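PDB 3A72: Exo-arabinanase from Penicillium chrysogenum, which probably releases sugar units from the ends of alpha-1,5-linked L-arabinan chains, acting as an exo-type glycoside hydrolase. Local coordinates for residues 219-223 with 266-270. Sequence-based numbering, arbitrary orientation.
Sequences FYVYE and SSPYA. With AHR (alpha-L-arabinofuranose), chain B.
F219 meets A270 with the rim of its ring: CE2 lies 3.7 Å from A270 CB, and that methyl sits near the ring plane, so the contact is edge-on. V221 places both methyls against the second segment, CG1 at 3.9 Å from A270 CB and CG2 at 3.8 Å from P268 CB, the V221 and P268 side chains passing in opposite directions. At Y222 the backbone takes over, with P268 CG 3.6 Å from Y222 CA. E223 then ends the row with polar contacts. Its CG stands between the backbone N and the carbonyl carbon (chi1 64°), and the extended chain beyond carries the carboxylate past the proline. E223 OE1 accepts a hydrogen bond from S267 N at 2.9 Å (N-H...O 159°), on the anti side and 35° out of the carboxylate plane, and another from a water that bridges to S266 OG. The segments run nearly antiparallel and join the second strand of one blade to the first strand of the next and its lead-in loop, in the six-bladed propeller of sialidase-like folds. E223 OE2 accepts a hydrogen bond from arabinofuranose O1 at 2.6 Å: the apolar blade interface thus leads into a carboxylate whose orientation OE1 probably holds while OE2 meets the sugar.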
loop_
_atom_site.group_PDB
_atom_site.type_symbol
_atom_site.label_atom_id
_atom_site.label_comp_id
_atom_site.label_asym_id
_atom_site.label_seq_id
_atom_site.Cartn_x
_atom_site.Cartn_y
_atom_site.Cartn_z
ATOM N N PHE A 219 -13.263 -4.308 -2.439
ATOM C CA PHE A 219 -12.336 -5.397 -2.771
ATOM C C PHE A 219 -11.114 -5.273 -1.868
ATOM O O PHE A 219 -10.346 -4.321 -2.000
ATOM C CB PHE A 219 -11.984 -5.300 -4.247
ATOM C CG PHE A 219 -11.047 -6.318 -4.789
ATOM C CD1 PHE A 219 -11.559 -7.513 -5.313
ATOM C CD2 PHE A 219 -9.674 -6.155 -4.798
ATOM C CE1 PHE A 219 -10.704 -8.472 -5.800
ATOM C CE2 PHE A 219 -8.822 -7.115 -5.310
ATOM C CZ PHE A 219 -9.341 -8.281 -5.818
ATOM N N TYR A 220 -11.006 -6.187 -0.933
ATOM C CA TYR A 220 -9.951 -6.236 0.090
ATOM C C TYR A 220 -8.999 -7.336 -0.293
ATOM O O TYR A 220 -9.408 -8.519 -0.231
ATOM C CB TYR A 220 -10.625 -6.439 1.442
ATOM C CG TYR A 220 -9.752 -6.610 2.657
ATOM C CD1 TYR A 220 -9.629 -5.583 3.602
ATOM C CD2 TYR A 220 -9.071 -7.776 2.917
ATOM C CE1 TYR A 220 -8.828 -5.743 4.726
ATOM C CE2 TYR A 220 -8.286 -7.945 4.027
ATOM C CZ TYR A 220 -8.167 -6.935 4.936
ATOM O OH TYR A 220 -7.394 -7.177 6.040
ATOM N N VAL A 221 -7.781 -7.037 -0.685
ATOM C CA VAL A 221 -6.817 -8.016 -1.156
ATOM C C VAL A 221 -5.667 -8.084 -0.147
ATOM O O VAL A 221 -5.308 -7.119 0.521
ATOM C CB VAL A 221 -6.345 -7.683 -2.581
ATOM C CG1 VAL A 221 -5.439 -6.457 -2.648
ATOM C CG2 VAL A 221 -5.686 -8.886 -3.275
ATOM N N TYR A 222 -5.082 -9.292 -0.071
ATOM C CA TYR A 222 -4.001 -9.554 0.872
ATOM C C TYR A 222 -3.193 -10.743 0.386
ATOM O O TYR A 222 -3.619 -11.512 -0.475
ATOM C CB TYR A 222 -4.564 -9.832 2.240
ATOM C CG TYR A 222 -5.568 -10.951 2.438
ATOM C CD1 TYR A 222 -5.215 -12.163 2.994
ATOM C CD2 TYR A 222 -6.898 -10.748 2.102
ATOM C CE1 TYR A 222 -6.150 -13.173 3.201
ATOM C CE2 TYR A 222 -7.850 -11.731 2.350
ATOM C CZ TYR A 222 -7.480 -12.932 2.889
ATOM O OH TYR A 222 -8.468 -13.870 3.135
ATOM N N GLU A 223 -1.965 -10.874 0.946
ATOM C CA GLU A 223 -1.220 -12.121 0.806
ATOM C C GLU A 223 -1.637 -13.033 1.934
ATOM O O GLU A 223 -1.757 -12.608 3.096
ATOM C CB GLU A 223 0.305 -11.901 0.788
ATOM C CG GLU A 223 0.862 -11.337 2.100
ATOM C CD GLU A 223 2.363 -11.152 2.125
ATOM O OE1 GLU A 223 3.016 -11.080 1.029
ATOM O OE2 GLU A 223 2.887 -11.064 3.269
ATOM N N SER A 266 2.569 -12.788 -2.925
ATOM C CA SER A 266 3.149 -11.728 -2.105
ATOM C C SER A 266 2.581 -10.333 -2.436
ATOM O O SER A 266 2.269 -9.991 -3.590
ATOM C CB SER A 266 4.648 -11.678 -2.180
ATOM O OG SER A 266 5.246 -12.865 -1.667
ATOM N N SER A 267 2.499 -9.517 -1.367
ATOM C CA SER A 267 2.427 -8.077 -1.441
ATOM C C SER A 267 1.558 -7.526 -2.558
ATOM O O SER A 267 2.064 -6.897 -3.494
ATOM C CB SER A 267 3.830 -7.482 -1.517
ATOM O OG SER A 267 4.486 -7.730 -2.744
ATOM N N PRO A 268 0.261 -7.705 -2.456
ATOM C CA PRO A 268 -0.629 -7.264 -3.545
ATOM C C PRO A 268 -0.877 -5.773 -3.536
ATOM O O PRO A 268 -0.765 -5.073 -2.524
ATOM C CB PRO A 268 -1.945 -7.986 -3.204
ATOM C CG PRO A 268 -1.942 -8.034 -1.686
ATOM C CD PRO A 268 -0.504 -8.322 -1.342
ATOM N N TYR A 269 -1.334 -5.284 -4.685
ATOM C CA TYR A 269 -1.928 -3.964 -4.794
ATOM C C TYR A 269 -3.128 -4.106 -5.728
ATOM O O TYR A 269 -3.051 -4.842 -6.712
ATOM C CB TYR A 269 -0.907 -2.909 -5.292
ATOM C CG TYR A 269 -1.243 -1.532 -4.717
ATOM C CD1 TYR A 269 -0.571 -1.083 -3.583
ATOM C CD2 TYR A 269 -2.239 -0.709 -5.241
ATOM C CE1 TYR A 269 -0.859 0.137 -3.023
ATOM C CE2 TYR A 269 -2.546 0.492 -4.657
ATOM C CZ TYR A 269 -1.853 0.917 -3.558
ATOM O OH TYR A 269 -2.121 2.120 -2.928
ATOM N N ALA A 270 -4.218 -3.411 -5.456
ATOM C CA ALA A 270 -5.424 -3.474 -6.294
ATOM C C ALA A 270 -5.965 -2.058 -6.514
ATOM O O ALA A 270 -5.985 -1.250 -5.577
ATOM C CB ALA A 270 -6.510 -4.287 -5.644
HETATM O O5 AHR B . 8.462 -7.497 6.628
HETATM C C5 AHR B . 7.128 -7.375 7.219
HETATM C C4 AHR B . 6.293 -8.526 6.732
HETATM O O4 AHR B . 6.045 -8.337 5.333
HETATM C C3 AHR B . 4.921 -8.583 7.394
HETATM O O3 AHR B . 4.994 -9.374 8.593
HETATM C C2 AHR B . 4.059 -9.251 6.295
HETATM O O2 AHR B . 2.704 -8.806 6.295
HETATM C C1 AHR B . 4.789 -8.933 4.991
HETATM O O1 AHR B . 5.135 -10.162 4.291
HETATM O O HOH W 1 5.351 -12.308 1.063
#